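PDB 5D6A: predicted ATPase of the ABC class from Vibrio vulnificus, which probably hydrolyses ATP as a nucleotide-binding ATPase of the ABC class, and binds the non-hydrolysable ATP analogue AMP-PNP. Local coordinates for residues A[304-309]-A[563-568]; A[312-317]-A[346-351]. All coordinates share one frame; numbering follows the deposited sequence.

Contact 1: A[304-309]-A[563-568]; sequences RAEEGR and LNRMRK
Salt-bridged and largely buried, this contact joins the loop 304-309, between strands 301-302 and 311-312, to the chain leaving helix 556-564, so that the P-loop domain meets the MRB1590 C-terminal domain. E306 and R565 carry it. R565 presents the side of its guanidinium, and NE and NH1 converge on a single oxygen: NH1 lies 2.7 Å and NE 2.8 Å from OE2 of E306. The NE bond uses the syn lone pair of OE2, while NH1 comes in on the same syn side but 29° out of the carboxylate plane. A weak third bond runs from R565 NE to E306 OE1. Carboxylate and guanidinium are nearly coplanar, 19° apart, and the two firm bonds, with the weak third, probably limit the rotation of both groups.

Over one face of the R565 guanidinium comes NH2 of R309, 3.5 Å from NH1 of R565. The planes are turned 37° against each other, and CG of R565 in turn sits over the centre of the R309 guanidinium. The carboxylates of E306, at the edge of R565, and of E349, salt-bridged to R309, probably balance the two charges and let the guanidinium groups lie this close. CG of R309 sits between its backbone N and carbonyl carbon, and a bend at chi3 carries the guanidinium to R565.

Further along, R567 reaches out with an extended chain from CG to NE, and its NH2 donates to the carbonyl O of G308 at 2.8 Å; its NH1 goes to the carbonyl of Q335. N222 of the second subunit packs against R567.

Around this core, helix 339-352 lies against E306, R309 and N564, with W346 forming a cation-pi contact with R565, while strand 493-496 touches R565 through T495.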
ATOM      1  N   ARG A 304      -6.745  -0.015  12.837  1.00 51.02           N
ATOM      2  CA  ARG A 304      -5.316  -0.214  12.990  1.00 53.04           C
ATOM      3  C   ARG A 304      -4.666   1.156  13.029  1.00 53.62           C
ATOM      4  O   ARG A 304      -5.355   2.177  12.978  1.00 51.25           O
ATOM      5  CB  ARG A 304      -4.761  -1.035  11.823  1.00 55.41           C
ATOM      6  CG  ARG A 304      -4.983  -0.408  10.451  1.00 57.78           C
ATOM      7  CD  ARG A 304      -4.424  -1.282   9.342  1.00 59.89           C
ATOM      8  NE  ARG A 304      -2.979  -1.466   9.462  1.00 63.42           N
ATOM      9  CZ  ARG A 304      -2.258  -2.284   8.697  1.00 65.26           C
ATOM     10  NH1 ARG A 304      -0.949  -2.382   8.891  1.00 66.48           N
ATOM     11  NH2 ARG A 304      -2.835  -3.012   7.743  1.00 66.25           N
ATOM     12  N   ALA A 305      -3.342   1.181  13.116  1.00 54.16           N
ATOM     13  CA  ALA A 305      -2.623   2.441  13.149  1.00 53.89           C
ATOM     14  C   ALA A 305      -2.344   2.936  11.734  1.00 51.69           C
ATOM     15  O   ALA A 305      -1.954   2.162  10.863  1.00 50.00           O
ATOM     16  CB  ALA A 305      -1.322   2.282  13.918  1.00 56.53           C
ATOM     17  N   GLU A 306      -2.586   4.224  11.513  1.00 50.96           N
ATOM     18  CA  GLU A 306      -2.300   4.880  10.239  1.00 49.85           C
ATOM     19  C   GLU A 306      -1.273   5.966  10.456  1.00 51.58           C
ATOM     20  O   GLU A 306      -1.282   6.655  11.473  1.00 55.43           O
ATOM     21  CB  GLU A 306      -3.550   5.488   9.600  1.00 47.66           C
ATOM     22  CG  GLU A 306      -4.260   4.574   8.625  1.00 46.49           C
ATOM     23  CD  GLU A 306      -5.450   5.245   7.960  1.00 46.07           C
ATOM     24  OE1 GLU A 306      -5.362   5.569   6.753  1.00 42.99           O
ATOM     25  OE2 GLU A 306      -6.463   5.482   8.651  1.00 46.53           O
ATOM     26  N   GLU A 307      -0.388   6.113   9.487  1.00 53.03           N
ATOM     27  CA  GLU A 307       0.646   7.111   9.551  1.00 54.87           C
ATOM     28  C   GLU A 307       0.340   8.125   8.461  1.00 50.35           C
ATOM     29  O   GLU A 307       0.056   7.751   7.321  1.00 49.22           O
ATOM     30  CB  GLU A 307       2.009   6.455   9.299  1.00 61.68           C
ATOM     31  CG  GLU A 307       3.226   7.309   9.642  1.00 68.07           C
ATOM     32  CD  GLU A 307       3.442   7.480  11.140  1.00 72.53           C
ATOM     33  OE1 GLU A 307       2.641   6.945  11.943  1.00 76.04           O
ATOM     34  OE2 GLU A 307       4.431   8.146  11.516  1.00 74.90           O
ATOM     35  N   GLY A 308       0.349   9.403   8.822  1.00 46.94           N
ATOM     36  CA  GLY A 308       0.140  10.475   7.856  1.00 44.71           C
ATOM     37  C   GLY A 308      -1.274  10.839   7.442  1.00 41.85           C
ATOM     38  O   GLY A 308      -1.455  11.772   6.661  1.00 41.70           O
ATOM     39  N   ARG A 309      -2.283  10.133   7.948  1.00 40.15           N
ATOM     40  CA  ARG A 309      -3.664  10.449   7.572  1.00 38.03           C
ATOM     41  C   ARG A 309      -4.122  11.787   8.144  1.00 37.91           C
ATOM     42  O   ARG A 309      -3.548  12.298   9.106  1.00 37.00           O
ATOM     43  CB  ARG A 309      -4.647   9.370   8.031  1.00 37.29           C
ATOM     44  CG  ARG A 309      -4.741   9.187   9.542  1.00 37.97           C
ATOM     45  CD  ARG A 309      -6.074   8.571   9.945  1.00 37.38           C
ATOM     46  NE  ARG A 309      -7.175   9.509   9.716  1.00 38.02           N
ATOM     47  CZ  ARG A 309      -8.454   9.279  10.017  1.00 37.65           C
ATOM     48  NH1 ARG A 309      -9.362  10.212   9.767  1.00 38.14           N
ATOM     49  NH2 ARG A 309      -8.833   8.133  10.569  1.00 37.12           N
ATOM     50  N   LEU A 563     -14.320   9.258   3.355  1.00 34.97           N
ATOM     51  CA  LEU A 563     -14.562  10.690   3.448  1.00 35.41           C
ATOM     52  C   LEU A 563     -13.774  11.314   4.606  1.00 35.13           C
ATOM     53  O   LEU A 563     -13.333  12.459   4.511  1.00 36.16           O
ATOM     54  CB  LEU A 563     -16.066  10.930   3.595  1.00 36.64           C
ATOM     55  CG  LEU A 563     -16.646  12.317   3.344  1.00 38.30           C
ATOM     56  CD1 LEU A 563     -16.228  12.867   1.988  1.00 38.30           C
ATOM     57  CD2 LEU A 563     -18.163  12.229   3.437  1.00 39.68           C
ATOM     58  N   ASN A 564     -13.588  10.552   5.685  1.00 34.18           N
ATOM     59  CA  ASN A 564     -12.819  11.011   6.847  1.00 34.31           C
ATOM     60  C   ASN A 564     -11.342  11.175   6.516  1.00 34.59           C
ATOM     61  O   ASN A 564     -10.616  11.854   7.239  1.00 35.07           O
ATOM     62  CB  ASN A 564     -12.941  10.018   8.013  1.00 34.96           C
ATOM     63  CG  ASN A 564     -14.337   9.960   8.602  1.00 35.38           C
ATOM     64  OD1 ASN A 564     -15.124  10.891   8.465  1.00 36.34           O
ATOM     65  ND2 ASN A 564     -14.641   8.864   9.286  1.00 36.45           N
ATOM     66  N   ARG A 565     -10.905  10.533   5.431  1.00 34.36           N
ATOM     67  CA  ARG A 565      -9.506  10.584   4.997  1.00 34.53           C
ATOM     68  C   ARG A 565      -9.271  11.494   3.796  1.00 34.82           C
ATOM     69  O   ARG A 565      -8.140  11.602   3.319  1.00 36.06           O
ATOM     70  CB  ARG A 565      -9.009   9.171   4.697  1.00 33.88           C
ATOM     71  CG  ARG A 565      -8.910   8.322   5.949  1.00 34.87           C
ATOM     72  CD  ARG A 565      -8.731   6.844   5.654  1.00 34.66           C
ATOM     73  NE  ARG A 565      -8.520   6.106   6.894  1.00 35.91           N
ATOM     74  CZ  ARG A 565      -9.483   5.775   7.752  1.00 35.90           C
ATOM     75  NH1 ARG A 565      -9.177   5.112   8.857  1.00 37.18           N
ATOM     76  NH2 ARG A 565     -10.748   6.112   7.521  1.00 35.07           N
HETATM   77  N   MSE A 566     -10.328  12.142   3.308  1.00 35.24           N
HETATM   78  CA  MSE A 566     -10.201  13.079   2.189  1.00 36.03           C
HETATM   79  C   MSE A 566      -9.752  14.375   2.806  1.00 36.49           C
HETATM   80  O   MSE A 566     -10.424  14.922   3.680  1.00 36.92           O
HETATM   81  CB  MSE A 566     -11.514  13.227   1.433  1.00 36.69           C
HETATM   82  CG  MSE A 566     -11.261  13.502  -0.042  1.00 38.79           C
HETATM   83 SE   MSE A 566     -11.669  15.381  -0.444  1.00 43.39          SE
HETATM   84  CE  MSE A 566     -13.630  15.240  -0.335  1.00 40.25           C
ATOM     85  N   ARG A 567      -8.617  14.879   2.338  1.00 37.22           N
ATOM     86  CA  ARG A 567      -7.987  16.077   2.910  1.00 39.85           C
ATOM     87  C   ARG A 567      -8.728  17.411   2.750  1.00 43.16           C
ATOM     88  O   ARG A 567      -8.411  18.375   3.450  1.00 46.30           O
ATOM     89  CB  ARG A 567      -6.555  16.182   2.378  1.00 39.81           C
ATOM     90  CG  ARG A 567      -5.741  14.946   2.733  1.00 39.15           C
ATOM     91  CD  ARG A 567      -4.341  14.945   2.159  1.00 40.56           C
ATOM     92  NE  ARG A 567      -3.598  13.773   2.623  1.00 40.24           N
ATOM     93  CZ  ARG A 567      -2.939  13.698   3.780  1.00 41.93           C
ATOM     94  NH1 ARG A 567      -2.915  14.730   4.622  1.00 43.32           N
ATOM     95  NH2 ARG A 567      -2.297  12.582   4.104  1.00 42.33           N
ATOM     96  N   LYS A 568      -9.709  17.466   1.851  1.00 44.41           N
ATOM     97  CA  LYS A 568     -10.477  18.698   1.632  1.00 46.63           C
ATOM     98  C   LYS A 568     -11.842  18.675   2.324  1.00 46.21           C
ATOM     99  O   LYS A 568     -12.489  19.714   2.449  1.00 50.18           O
ATOM    100  CB  LYS A 568     -10.686  18.941   0.137  1.00 48.30           C
ATOM    101  CG  LYS A 568      -9.414  19.088  -0.685  1.00 49.68           C
ATOM    102  CD  LYS A 568      -8.627  20.332  -0.315  1.00 52.10           C
ATOM    103  CE  LYS A 568      -7.429  20.502  -1.234  1.00 54.28           C
ATOM    104  NZ  LYS A 568      -6.636  21.714  -0.905  1.00 58.00           N
TER

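Contact 2: A[312-317]-A[346-351]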
ATOM      1  N   HIS A 312     -10.454  15.314  10.645  1.00 36.85           N
ATOM      2  CA  HIS A 312     -11.220  16.564  10.615  1.00 37.78           C
ATOM      3  C   HIS A 312     -12.131  16.838  11.816  1.00 37.58           C
ATOM      4  O   HIS A 312     -13.070  16.091  12.081  1.00 36.23           O
ATOM      5  CB  HIS A 312     -12.069  16.615   9.346  1.00 37.72           C
ATOM      6  CG  HIS A 312     -11.274  16.557   8.079  1.00 37.96           C
ATOM      7  ND1 HIS A 312     -10.547  17.629   7.608  1.00 38.58           N
ATOM      8  CD2 HIS A 312     -11.125  15.570   7.165  1.00 37.43           C
ATOM      9  CE1 HIS A 312      -9.971  17.299   6.466  1.00 38.76           C
ATOM     10  NE2 HIS A 312     -10.307  16.054   6.174  1.00 37.86           N
ATOM     11  N   HIS A 313     -11.838  17.930  12.518  1.00 38.26           N
ATOM     12  CA  HIS A 313     -12.632  18.404  13.649  1.00 39.74           C
ATOM     13  C   HIS A 313     -13.333  17.299  14.437  1.00 39.43           C
ATOM     14  O   HIS A 313     -14.540  17.359  14.679  1.00 39.45           O
ATOM     15  CB  HIS A 313     -13.650  19.418  13.128  1.00 40.90           C
ATOM     16  CG  HIS A 313     -13.018  20.571  12.416  1.00 42.34           C
ATOM     17  ND1 HIS A 313     -12.590  21.706  13.069  1.00 44.54           N
ATOM     18  CD2 HIS A 313     -12.708  20.749  11.110  1.00 42.29           C
ATOM     19  CE1 HIS A 313     -12.060  22.542  12.194  1.00 45.05           C
ATOM     20  NE2 HIS A 313     -12.117  21.984  10.999  1.00 43.90           N
ATOM     21  N   LEU A 314     -12.549  16.308  14.851  1.00 39.08           N
ATOM     22  CA  LEU A 314     -13.051  15.161  15.589  1.00 38.95           C
ATOM     23  C   LEU A 314     -12.766  15.325  17.077  1.00 40.55           C
ATOM     24  O   LEU A 314     -11.705  15.824  17.456  1.00 42.20           O
ATOM     25  CB  LEU A 314     -12.368  13.899  15.065  1.00 38.35           C
ATOM     26  CG  LEU A 314     -12.839  12.538  15.569  1.00 38.23           C
ATOM     27  CD1 LEU A 314     -14.294  12.297  15.190  1.00 38.13           C
ATOM     28  CD2 LEU A 314     -11.953  11.448  14.987  1.00 37.53           C
ATOM     29  N   ASN A 315     -13.717  14.906  17.912  1.00 41.09           N
ATOM     30  CA  ASN A 315     -13.582  14.995  19.367  1.00 42.45           C
ATOM     31  C   ASN A 315     -12.955  13.717  19.908  1.00 42.82           C
ATOM     32  O   ASN A 315     -13.558  12.649  19.838  1.00 42.77           O
ATOM     33  CB  ASN A 315     -14.955  15.232  20.011  1.00 43.12           C
ATOM     34  CG  ASN A 315     -14.878  15.467  21.518  1.00 44.45           C
ATOM     35  OD1 ASN A 315     -13.884  15.150  22.168  1.00 44.42           O
ATOM     36  ND2 ASN A 315     -15.942  16.027  22.076  1.00 45.30           N
ATOM     37  N   LEU A 316     -11.748  13.834  20.456  1.00 44.15           N
ATOM     38  CA  LEU A 316     -11.033  12.684  20.997  1.00 45.38           C
ATOM     39  C   LEU A 316     -10.879  12.760  22.518  1.00 47.11           C
ATOM     40  O   LEU A 316     -10.006  12.107  23.092  1.00 48.92           O
ATOM     41  CB  LEU A 316      -9.657  12.586  20.338  1.00 46.04           C
ATOM     42  CG  LEU A 316      -9.672  12.557  18.806  1.00 46.22           C
ATOM     43  CD1 LEU A 316      -8.257  12.482  18.250  1.00 46.50           C
ATOM     44  CD2 LEU A 316     -10.505  11.393  18.297  1.00 45.84           C
ATOM     45  N   SER A 317     -11.742  13.538  23.166  1.00 47.41           N
ATOM     46  CA  SER A 317     -11.691  13.712  24.621  1.00 48.20           C
ATOM     47  C   SER A 317     -11.702  12.395  25.387  1.00 47.46           C
ATOM     48  O   SER A 317     -11.074  12.286  26.433  1.00 49.00           O
ATOM     49  CB  SER A 317     -12.862  14.578  25.095  1.00 49.10           C
ATOM     50  OG  SER A 317     -12.816  15.861  24.500  1.00 49.88           O
ATOM     51  N   TRP A 346      -9.768   6.926  14.420  1.00 35.27           N
ATOM     52  CA  TRP A 346     -10.479   5.873  13.689  1.00 34.05           C
ATOM     53  C   TRP A 346     -11.556   5.282  14.592  1.00 34.74           C
ATOM     54  O   TRP A 346     -12.698   5.075  14.176  1.00 34.20           O
ATOM     55  CB  TRP A 346      -9.525   4.741  13.284  1.00 33.50           C
ATOM     56  CG  TRP A 346     -10.043   3.865  12.165  1.00 32.44           C
ATOM     57  CD1 TRP A 346     -11.351   3.603  11.855  1.00 32.24           C
ATOM     58  CD2 TRP A 346      -9.259   3.058  11.281  1.00 31.46           C
ATOM     59  NE1 TRP A 346     -11.423   2.740  10.791  1.00 31.43           N
ATOM     60  CE2 TRP A 346     -10.154   2.380  10.427  1.00 31.14           C
ATOM     61  CE3 TRP A 346      -7.889   2.867  11.107  1.00 31.61           C
ATOM     62  CZ2 TRP A 346      -9.720   1.522   9.420  1.00 30.52           C
ATOM     63  CZ3 TRP A 346      -7.461   2.013  10.108  1.00 31.40           C
ATOM     64  CH2 TRP A 346      -8.373   1.351   9.279  1.00 30.83           C
ATOM     65  N   LEU A 347     -11.172   5.005  15.835  1.00 36.23           N
ATOM     66  CA  LEU A 347     -12.087   4.424  16.807  1.00 36.89           C
ATOM     67  C   LEU A 347     -13.329   5.294  16.962  1.00 36.56           C
ATOM     68  O   LEU A 347     -14.451   4.826  16.757  1.00 35.17           O
ATOM     69  CB  LEU A 347     -11.380   4.227  18.153  1.00 38.17           C
ATOM     70  CG  LEU A 347     -12.199   3.655  19.314  1.00 39.71           C
ATOM     71  CD1 LEU A 347     -12.913   2.378  18.923  1.00 39.42           C
ATOM     72  CD2 LEU A 347     -11.298   3.408  20.512  1.00 41.63           C
ATOM     73  N   GLN A 348     -13.119   6.563  17.294  1.00 36.96           N
ATOM     74  CA  GLN A 348     -14.223   7.498  17.481  1.00 37.20           C
ATOM     75  C   GLN A 348     -15.088   7.602  16.224  1.00 36.65           C
ATOM     76  O   GLN A 348     -16.315   7.627  16.313  1.00 37.13           O
ATOM     77  CB  GLN A 348     -13.691   8.881  17.851  1.00 38.48           C
ATOM     78  CG  GLN A 348     -14.783   9.865  18.242  1.00 39.85           C
ATOM     79  CD  GLN A 348     -15.540   9.432  19.487  1.00 40.73           C
ATOM     80  OE1 GLN A 348     -14.957   8.896  20.434  1.00 41.01           O
ATOM     81  NE2 GLN A 348     -16.842   9.678  19.498  1.00 40.80           N
ATOM     82  N   GLU A 349     -14.443   7.660  15.061  1.00 35.43           N
ATOM     83  CA  GLU A 349     -15.152   7.753  13.785  1.00 34.84           C
ATOM     84  C   GLU A 349     -16.072   6.561  13.563  1.00 34.09           C
ATOM     85  O   GLU A 349     -17.151   6.704  12.991  1.00 33.47           O
ATOM     86  CB  GLU A 349     -14.159   7.869  12.626  1.00 34.99           C
ATOM     87  CG  GLU A 349     -13.416   9.198  12.581  1.00 36.21           C
ATOM     88  CD  GLU A 349     -12.251   9.209  11.598  1.00 36.69           C
ATOM     89  OE1 GLU A 349     -11.806   8.123  11.164  1.00 36.00           O
ATOM     90  OE2 GLU A 349     -11.764  10.312  11.271  1.00 37.53           O
ATOM     91  N   SER A 350     -15.645   5.388  14.022  1.00 34.20           N
ATOM     92  CA  SER A 350     -16.447   4.170  13.869  1.00 33.96           C
ATOM     93  C   SER A 350     -17.698   4.221  14.762  1.00 33.48           C
ATOM     94  O   SER A 350     -18.786   3.805  14.356  1.00 31.56           O
ATOM     95  CB  SER A 350     -15.597   2.941  14.190  1.00 34.07           C
ATOM     96  OG  SER A 350     -14.414   2.943  13.407  1.00 33.93           O
ATOM     97  N   VAL A 351     -17.534   4.734  15.976  1.00 33.71           N
ATOM     98  CA  VAL A 351     -18.658   4.874  16.887  1.00 35.27           C
ATOM     99  C   VAL A 351     -19.654   5.851  16.268  1.00 35.72           C
ATOM    100  O   VAL A 351     -20.854   5.582  16.220  1.00 35.63           O
ATOM    101  CB  VAL A 351     -18.216   5.393  18.270  1.00 35.91           C
ATOM    102  CG1 VAL A 351     -19.428   5.614  19.171  1.00 37.10           C
ATOM    103  CG2 VAL A 351     -17.230   4.428  18.916  1.00 35.37           C
TER
HETATM  104  O   HOH W   1     -11.607  12.984   9.862  1.00 38.49           O
HETATM  105  O   HOH W   2     -13.332  10.626  21.908  1.00 44.96           O
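L314 points from the 312-317 segment at helix 339-352 and spreads its two methyls over Q348 and E349, neighbours on the helix. CD2 packs on the CG of E349 at 3.6 Å, and CD1 lies 3.9 Å from the CG of Q348. With CG anti to the backbone N (chi1 -173°), the branch is carried to the helix and both methyls reach it; the side chain crosses that of E349 at about a right angle.

Q348 meets the segment further along, through its aliphatic part. Its CG comes within 3.4 Å of the carbonyl O of N315, and its CB lies against CD2 of L316, the two side chains running past each other in opposite directions. A bend at chi2 (63°) turns the amide aside, and its OE1 accepts from a water that also donates to N315 O. That water ties the backbone of the segment to the helix.

E349 offers its CG methylene to L314 and uses its carboxylate elsewhere. OE2, which R309 also holds, takes a second water, 3.0 Å away, which accepts from the backbone N of H312. The polar links across this interface are therefore water-mediated, around a small apolar core.

The segment keeps its own shape through an Asx turn: OD1 of N315 accepts from both N and OG of S317. Just upstream, H313 and L314 both face F332, a G1 beta bulge at the corner of the chain. Helix 339-352 leads into strand 357-361 of the mostly parallel sheet, beside strand 404-408, consistent with the helix before the Walker B strand in ABC ATPases.

Both contacts are mostly buried and stand side by side, their centres about 12 Å apart, with helix 339-352 in common: it supplies one half of contact 2 and covers contact 1. Contact 1 spans two domains and relies on charge, with arginines held by a carboxylate and a carbonyl. Contact 2 stays within the P-loop domain and relies on leucine packing and bridging waters. Besides the shared helix, they meet at H312, whose NE2 probably hydrogen-bonds the carbonyl O of M566. The second subunit packs against contact 1, whereas no other protein chain of the assembly touches contact 2.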